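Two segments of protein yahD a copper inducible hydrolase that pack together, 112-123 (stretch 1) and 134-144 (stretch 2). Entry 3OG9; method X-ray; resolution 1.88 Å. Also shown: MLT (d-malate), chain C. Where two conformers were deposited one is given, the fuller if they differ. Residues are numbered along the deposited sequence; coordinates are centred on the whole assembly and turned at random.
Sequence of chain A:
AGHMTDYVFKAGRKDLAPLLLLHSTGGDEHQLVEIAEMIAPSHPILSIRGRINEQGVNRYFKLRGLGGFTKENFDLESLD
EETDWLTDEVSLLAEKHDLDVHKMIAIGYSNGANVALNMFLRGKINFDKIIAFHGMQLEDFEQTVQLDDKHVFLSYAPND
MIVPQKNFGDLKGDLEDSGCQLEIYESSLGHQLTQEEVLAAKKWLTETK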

ATOM      1  N   GLY A 112      -3.811   3.983   1.614  1.00  6.03           N
ATOM      2  CA  GLY A 112      -2.541   3.321   2.034  1.00  5.03           C
ATOM      3  C   GLY A 112      -1.846   2.528   0.908  1.00  6.64           C
ATOM      4  O   GLY A 112      -0.622   2.538   0.785  1.00  6.76           O
ATOM      5  N   ALA A 113      -2.631   1.834   0.090  1.00  5.06           N
ATOM      6  CA  ALA A 113      -2.102   1.048  -1.029  1.00  5.45           C
ATOM      7  C   ALA A 113      -1.401   1.980  -2.042  1.00  6.86           C
ATOM      8  O   ALA A 113      -0.328   1.669  -2.568  1.00  6.79           O
ATOM      9  CB  ALA A 113      -3.246   0.283  -1.699  1.00  6.15           C
ATOM     10  N   ASN A 114      -2.013   3.136  -2.283  1.00  5.75           N
ATOM     11  CA  ASN A 114      -1.501   4.140  -3.219  1.00  6.28           C
ATOM     12  C   ASN A 114      -0.163   4.689  -2.800  1.00  6.30           C
ATOM     13  O   ASN A 114       0.740   4.877  -3.641  1.00  6.07           O
ATOM     14  CB  ASN A 114      -2.545   5.282  -3.350  1.00  5.88           C
ATOM     15  CG  ASN A 114      -3.808   4.803  -4.010  1.00  7.51           C
ATOM     16  OD1 ASN A 114      -3.783   3.755  -4.644  1.00  9.94           O
ATOM     17  ND2 ASN A 114      -4.917   5.562  -3.891  1.00  6.95           N
ATOM     18  N   VAL A 115      -0.037   4.912  -1.496  0.50  5.87           N
ATOM     19  CA  VAL A 115       1.162   5.459  -0.891  0.50  5.96           C
ATOM     20  C   VAL A 115       2.301   4.442  -0.928  0.50  6.65           C
ATOM     21  O   VAL A 115       3.452   4.796  -1.258  0.50  6.60           O
ATOM     22  CB  VAL A 115       0.811   5.998   0.523  0.50  5.87           C
ATOM     23  CG1 VAL A 115       2.002   6.028   1.483  0.50  5.71           C
ATOM     24  CG2 VAL A 115       0.194   7.386   0.370  0.50  2.71           C
ATOM     25  N   ALA A 116       1.971   3.184  -0.620  1.00  6.47           N
ATOM     26  CA  ALA A 116       2.946   2.052  -0.694  1.00  7.25           C
ATOM     27  C   ALA A 116       3.497   1.885  -2.122  1.00  6.98           C
ATOM     28  O   ALA A 116       4.721   1.730  -2.353  1.00  6.49           O
ATOM     29  CB  ALA A 116       2.295   0.752  -0.226  1.00  7.16           C
ATOM     30  N   LEU A 117       2.569   1.908  -3.067  1.00  6.43           N
ATOM     31  CA  LEU A 117       2.887   1.755  -4.479  1.00  6.71           C
ATOM     32  C   LEU A 117       3.728   2.910  -4.996  1.00  6.29           C
ATOM     33  O   LEU A 117       4.683   2.723  -5.753  1.00  5.90           O
ATOM     34  CB  LEU A 117       1.603   1.656  -5.272  1.00  5.79           C
ATOM     35  CG  LEU A 117       0.890   0.325  -5.167  1.00  6.58           C
ATOM     36  CD1 LEU A 117      -0.511   0.505  -5.777  1.00  7.05           C
ATOM     37  CD2 LEU A 117       1.689  -0.785  -5.868  1.00  7.69           C
ATOM     38  N   ASN A 118       3.397   4.113  -4.547  1.00  5.41           N
ATOM     39  CA  ASN A 118       4.196   5.274  -4.921  1.00  6.46           C
ATOM     40  C   ASN A 118       5.624   5.253  -4.334  1.00  7.06           C
ATOM     41  O   ASN A 118       6.588   5.514  -5.057  1.00  6.44           O
ATOM     42  CB  ASN A 118       3.446   6.560  -4.553  1.00  6.62           C
ATOM     43  CG  ASN A 118       4.150   7.811  -5.072  1.00  9.61           C
ATOM     44  OD1 ASN A 118       4.954   8.412  -4.367  1.00 10.59           O
ATOM     45  ND2 ASN A 118       3.846   8.195  -6.311  1.00 11.89           N
ATOM     46  N   MET A 119       5.756   4.928  -3.044  1.00  8.29           N
ATOM     47  CA  MET A 119       7.069   4.770  -2.399  1.00  9.52           C
ATOM     48  C   MET A 119       7.954   3.735  -3.105  1.00  9.90           C
ATOM     49  O   MET A 119       9.160   3.948  -3.266  1.00 10.89           O
ATOM     50  CB  MET A 119       6.893   4.369  -0.943  1.00  8.70           C
ATOM     51  CG  MET A 119       6.453   5.569  -0.085  1.00 10.05           C
ATOM     52  SD  MET A 119       6.304   5.209   1.675  1.00 15.41           S
ATOM     53  CE  MET A 119       5.279   3.757   1.669  1.00 14.63           C
ATOM     54  N   PHE A 120       7.333   2.641  -3.518  1.00  8.86           N
ATOM     55  CA  PHE A 120       8.014   1.509  -4.169  1.00  9.46           C
ATOM     56  C   PHE A 120       8.551   1.997  -5.513  1.00  9.75           C
ATOM     57  O   PHE A 120       9.750   1.810  -5.841  1.00  9.31           O
ATOM     58  CB  PHE A 120       6.969   0.425  -4.405  1.00  9.40           C
ATOM     59  CG  PHE A 120       7.530  -0.932  -4.731  1.00  8.57           C
ATOM     60  CD1 PHE A 120       8.562  -1.476  -3.974  1.00 11.31           C
ATOM     61  CD2 PHE A 120       6.974  -1.684  -5.754  1.00 10.46           C
ATOM     62  CE1 PHE A 120       9.065  -2.769  -4.242  1.00 12.79           C
ATOM     63  CE2 PHE A 120       7.456  -2.974  -6.030  1.00 11.06           C
ATOM     64  CZ  PHE A 120       8.508  -3.513  -5.257  1.00 10.88           C
ATOM     65  N   LEU A 121       7.667   2.632  -6.278  1.00  9.47           N
ATOM     66  CA  LEU A 121       7.995   3.111  -7.626  1.00 11.32           C
ATOM     67  C   LEU A 121       8.993   4.283  -7.622  1.00 12.12           C
ATOM     68  O   LEU A 121       9.754   4.460  -8.582  1.00 13.25           O
ATOM     69  CB  LEU A 121       6.712   3.492  -8.375  1.00 10.83           C
ATOM     70  CG  LEU A 121       5.920   2.300  -8.906  1.00 11.13           C
ATOM     71  CD1 LEU A 121       4.517   2.694  -9.292  1.00 10.81           C
ATOM     72  CD2 LEU A 121       6.631   1.679 -10.100  1.00 11.35           C
ATOM     73  N   ARG A 122       8.973   5.079  -6.555  1.00 12.06           N
ATOM     74  CA  ARG A 122       9.912   6.172  -6.388  1.00 12.23           C
ATOM     75  C   ARG A 122      11.228   5.687  -5.806  1.00 12.36           C
ATOM     76  O   ARG A 122      12.155   6.495  -5.673  1.00 13.22           O
ATOM     77  CB  ARG A 122       9.324   7.237  -5.445  1.00 12.49           C
ATOM     78  CG  ARG A 122       8.256   8.153  -6.072  1.00 14.68           C
ATOM     79  CD  ARG A 122       8.920   9.202  -6.929  1.00 18.58           C
ATOM     80  NE  ARG A 122       8.030  10.223  -7.467  1.00 19.31           N
ATOM     81  CZ  ARG A 122       8.463  11.245  -8.194  1.00 24.75           C
ATOM     82  NH1 ARG A 122       9.758  11.359  -8.458  1.00 28.09           N
ATOM     83  NH2 ARG A 122       7.623  12.154  -8.661  1.00 27.30           N
ATOM     84  N   GLY A 123      11.293   4.413  -5.392  1.00 11.64           N
ATOM     85  CA  GLY A 123      12.500   3.845  -4.749  1.00 12.02           C
ATOM     86  C   GLY A 123      12.808   4.381  -3.351  1.00 12.95           C
ATOM     87  O   GLY A 123      13.965   4.395  -2.924  1.00 12.78           O
TER
HETATM   88  C1  MLT C 500      -6.263   8.560  -2.517  1.00 18.36           C
HETATM   89  O1  MLT C 500      -6.358   9.674  -1.934  1.00 16.02           O
HETATM   90  O2  MLT C 500      -5.277   7.813  -2.306  1.00 13.79           O
HETATM   91  C2  MLT C 500      -7.326   8.124  -3.501  1.00 21.36           C
HETATM   92  O3  MLT C 500      -8.314   9.122  -3.686  1.00 24.21           O
HETATM   93  C3  MLT C 500      -7.967   6.798  -3.088  1.00 22.27           C
HETATM   94  C4  MLT C 500      -8.781   6.892  -1.820  1.00 25.72           C
HETATM   95  O4  MLT C 500      -9.821   6.201  -1.756  1.00 28.98           O
HETATM   96  O5  MLT C 500      -8.469   7.600  -0.826  1.00 22.41           O
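Stretch 2 134-144: HGMQLEDFEQT

How does the backbone of stretch 2 run along stretch 1? Stretch 1 is helical from Gly112, within a helix that begins earlier in the chain, and it closes in a Schellman motif at Gly123, whose positive phi of 69° favours glycine. Stretch 2 has no regular helix or strand, so no crossing angle applies. Its course is mostly extended, and it travels in the same direction as the helix: the CA atoms of Asn114 and Gly135 lie 5.2 Å apart near the start, and those of Arg122 and Gln143 lie 6.3 Å apart near the end. Together the two segments bury 603 Å².

What fixes the first end of stretch 2? Asn114 does, by offering its amide to the passing backbone: Met136 N donates to Asn114 OD1 at 2.7 Å. The other side of the same amide, Asn114 ND2, donates to O2 of the bound d-malate at 2.8 Å and to a water that in turn donates to His134 O. A second water links Asn114 O with Met136 O. Gly135 passes close to the helix here, its CA 3.1 Å from Asn114 OD1, and a CB at this position would fall 2.9 Å from Leu117 CD1, a clash.

Which residues carry the middle of the contact? Leu138 points toward the helix, and its CD1 packs 3.8 Å from Asn114 CB and 4.3 Å from Asn118 CB. Asn118 then turns to polar work, with its ND2 donating to Glu139 OE2 at 3.0 Å in a nearly straight bond of 171°. Water supplements this pairing: one molecule bridges Asn118 ND2 and Leu138 N, and another donates to both Asn118 OD1 and Glu139 OE2.

How is the far end held? Arg122 leaves its backbone sideways, but its end comes nearer to stretch 2 and meets Glu139 in a salt bridge. Arg122 NH2 reaches Glu139 OE1 at 3.0 Å and Arg122 NE reaches Glu139 OE2 at 3.0 Å, so both carboxylate oxygens are engaged. The guanidinium also lies flat on the Phe141 ring, with centres 3.8 Å apart and planes only 2° from parallel; the carboxylate lies near the guanidinium plane, leaving a face free for the aromatic ring. Leu121 completes the packing, its CB 3.9 Å from Phe141 CZ and its O 3.6 Å from Gln143 CG, while a water joins Leu121 O to Thr144 N.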

ATOM      1  N   HIS A 134      -7.323  -2.232  -4.287  1.00  5.61           N
ATOM      2  CA  HIS A 134      -7.949  -1.057  -4.899  1.00  6.38           C
ATOM      3  C   HIS A 134      -7.046   0.173  -4.946  1.00  6.37           C
ATOM      4  O   HIS A 134      -7.459   1.303  -4.607  1.00  5.39           O
ATOM      5  CB  HIS A 134      -9.315  -0.786  -4.240  1.00  6.62           C
ATOM      6  CG  HIS A 134     -10.208  -1.970  -4.346  1.00  6.96           C
ATOM      7  ND1 HIS A 134     -10.729  -2.379  -5.553  1.00  9.51           N
ATOM      8  CD2 HIS A 134     -10.562  -2.910  -3.440  1.00  6.65           C
ATOM      9  CE1 HIS A 134     -11.387  -3.513  -5.381  1.00 11.05           C
ATOM     10  NE2 HIS A 134     -11.307  -3.851  -4.107  1.00  9.12           N
ATOM     11  N   GLY A 135      -5.820  -0.070  -5.414  1.00  7.19           N
ATOM     12  CA  GLY A 135      -4.837   0.970  -5.612  1.00  7.26           C
ATOM     13  C   GLY A 135      -4.950   1.633  -6.988  1.00  7.83           C
ATOM     14  O   GLY A 135      -5.692   1.175  -7.898  1.00  7.20           O
ATOM     15  N   MET A 136      -4.171   2.707  -7.156  1.00  7.11           N
ATOM     16  CA  MET A 136      -4.182   3.482  -8.372  1.00  7.57           C
ATOM     17  C   MET A 136      -2.881   4.225  -8.530  1.00  7.21           C
ATOM     18  O   MET A 136      -2.097   4.310  -7.590  1.00  5.78           O
ATOM     19  CB  MET A 136      -5.333   4.490  -8.323  1.00  7.59           C
ATOM     20  CG  MET A 136      -5.148   5.633  -7.286  1.00  8.33           C
ATOM     21  SD  MET A 136      -6.715   6.473  -6.989  1.00 15.11           S
ATOM     22  CE  MET A 136      -7.129   6.926  -8.633  1.00 11.06           C
ATOM     23  N   GLN A 137      -2.661   4.778  -9.730  1.00  6.18           N
ATOM     24  CA  GLN A 137      -1.533   5.684  -9.941  1.00  7.22           C
ATOM     25  C   GLN A 137      -1.843   7.087  -9.358  1.00  7.86           C
ATOM     26  O   GLN A 137      -2.870   7.671  -9.688  1.00  9.12           O
ATOM     27  CB  GLN A 137      -1.225   5.764 -11.449  1.00  7.59           C
ATOM     28  CG  GLN A 137      -0.010   6.597 -11.749  1.00 10.43           C
ATOM     29  CD  GLN A 137       0.120   6.952 -13.184  1.00 17.05           C
ATOM     30  OE1 GLN A 137      -0.721   7.679 -13.744  1.00 15.45           O
ATOM     31  NE2 GLN A 137       1.187   6.462 -13.809  1.00 16.48           N
ATOM     32  N   LEU A 138      -0.953   7.626  -8.523  1.00  8.17           N
ATOM     33  CA  LEU A 138      -1.093   8.982  -7.972  1.00  9.40           C
ATOM     34  C   LEU A 138      -0.473  10.093  -8.863  1.00 10.63           C
ATOM     35  O   LEU A 138      -0.965  11.222  -8.886  1.00 10.14           O
ATOM     36  CB  LEU A 138      -0.434   9.026  -6.586  1.00  8.82           C
ATOM     37  CG  LEU A 138      -1.119   8.124  -5.564  1.00  8.48           C
ATOM     38  CD1 LEU A 138      -0.447   8.323  -4.248  1.00  8.52           C
ATOM     39  CD2 LEU A 138      -2.637   8.462  -5.491  1.00  3.41           C
ATOM     40  N   GLU A 139       0.613   9.763  -9.561  1.00 11.41           N
ATOM     41  CA  GLU A 139       1.329  10.714 -10.386  1.00 13.79           C
ATOM     42  C   GLU A 139       2.073   9.990 -11.519  1.00 15.84           C
ATOM     43  O   GLU A 139       2.414   8.800 -11.410  1.00 14.96           O
ATOM     44  CB  GLU A 139       2.311  11.543  -9.524  1.00 14.07           C
ATOM     45  CG  GLU A 139       3.153  10.672  -8.595  1.00 14.46           C
ATOM     46  CD  GLU A 139       4.407  11.364  -8.062  1.00 17.32           C
ATOM     47  OE1 GLU A 139       4.692  12.524  -8.516  1.00 18.66           O
ATOM     48  OE2 GLU A 139       5.107  10.726  -7.213  1.00 12.05           O
ATOM     49  N   ASP A 140       2.321  10.708 -12.608  1.00 17.11           N
ATOM     50  CA  ASP A 140       3.155  10.183 -13.687  1.00 19.83           C
ATOM     51  C   ASP A 140       4.536  10.827 -13.534  1.00 20.63           C
ATOM     52  O   ASP A 140       4.635  12.046 -13.334  1.00 20.34           O
ATOM     53  CB  ASP A 140       2.527  10.524 -15.038  1.00 21.12           C
ATOM     54  CG  ASP A 140       3.167   9.761 -16.204  1.00 24.36           C
ATOM     55  OD1 ASP A 140       3.945   8.805 -15.968  1.00 29.28           O
ATOM     56  OD2 ASP A 140       2.882  10.119 -17.367  1.00 29.63           O
ATOM     57  N   PHE A 141       5.594  10.015 -13.589  1.00 20.90           N
ATOM     58  CA  PHE A 141       6.974  10.498 -13.451  1.00 22.44           C
ATOM     59  C   PHE A 141       7.956   9.525 -14.101  1.00 23.85           C
ATOM     60  O   PHE A 141       7.554   8.461 -14.537  1.00 23.74           O
ATOM     61  CB  PHE A 141       7.349  10.728 -11.976  1.00 22.34           C
ATOM     62  CG  PHE A 141       7.174   9.505 -11.096  1.00 22.87           C
ATOM     63  CD1 PHE A 141       8.281   8.731 -10.730  1.00 23.33           C
ATOM     64  CD2 PHE A 141       5.906   9.139 -10.619  1.00 22.80           C
ATOM     65  CE1 PHE A 141       8.130   7.599  -9.917  1.00 23.69           C
ATOM     66  CE2 PHE A 141       5.746   8.007  -9.801  1.00 22.72           C
ATOM     67  CZ  PHE A 141       6.852   7.238  -9.458  1.00 21.61           C
ATOM     68  N   GLU A 142       9.231   9.914 -14.168  1.00 26.47           N
ATOM     69  CA  GLU A 142      10.304   9.028 -14.644  1.00 28.69           C
ATOM     70  C   GLU A 142      10.799   8.138 -13.503  1.00 28.98           C
ATOM     71  O   GLU A 142      11.470   8.617 -12.569  1.00 29.46           O
ATOM     72  CB  GLU A 142      11.466   9.836 -15.245  1.00 28.29           C
ATOM     73  CG  GLU A 142      12.510   8.974 -15.972  0.50 30.17           C
ATOM     74  CD  GLU A 142      13.790   9.737 -16.296  0.50 30.93           C
ATOM     75  OE1 GLU A 142      13.680  10.854 -16.838  1.00 34.02           O
ATOM     76  OE2 GLU A 142      14.905   9.223 -16.012  1.00 34.67           O
ATOM     77  N   GLN A 143      10.431   6.858 -13.567  1.00 29.98           N
ATOM     78  CA  GLN A 143      10.876   5.855 -12.588  1.00 30.71           C
ATOM     79  C   GLN A 143      12.296   5.448 -12.934  1.00 30.64           C
ATOM     80  O   GLN A 143      12.535   4.935 -14.014  1.00 30.23           O
ATOM     81  CB  GLN A 143      10.015   4.584 -12.643  1.00 31.11           C
ATOM     82  CG  GLN A 143       8.653   4.643 -11.959  1.00 33.19           C
ATOM     83  CD  GLN A 143       7.556   5.134 -12.887  1.00 35.59           C
ATOM     84  OE1 GLN A 143       7.650   4.987 -14.108  1.00 38.15           O
ATOM     85  NE2 GLN A 143       6.508   5.712 -12.315  1.00 35.29           N
ATOM     86  N   THR A 144      13.228   5.677 -12.012  1.00 30.25           N
ATOM     87  CA  THR A 144      14.595   5.175 -12.152  1.00 29.67           C
ATOM     88  C   THR A 144      14.781   4.012 -11.188  1.00 28.40           C
ATOM     89  O   THR A 144      15.869   3.858 -10.595  1.00 29.21           O
ATOM     90  CB  THR A 144      15.668   6.242 -11.800  1.00 30.05           C
ATOM     91  OG1 THR A 144      15.593   6.561 -10.399  1.00 30.88           O
ATOM     92  CG2 THR A 144      15.502   7.526 -12.660  1.00 31.51           C
TER
HETATM   93  O   HOH W   1      -7.334   4.015  -4.766  1.00  7.92           O
HETATM   94  O   HOH W   2       0.410   4.812  -6.555  1.00  7.93           O
HETATM   95  O   HOH W   3       1.884   6.606  -8.079  1.00 11.02           O
HETATM   96  O   HOH W   4       5.943  11.134  -4.371  1.00 22.98           O
HETATM   97  O   HOH W   5      12.153   6.060  -9.449  1.00 30.50           O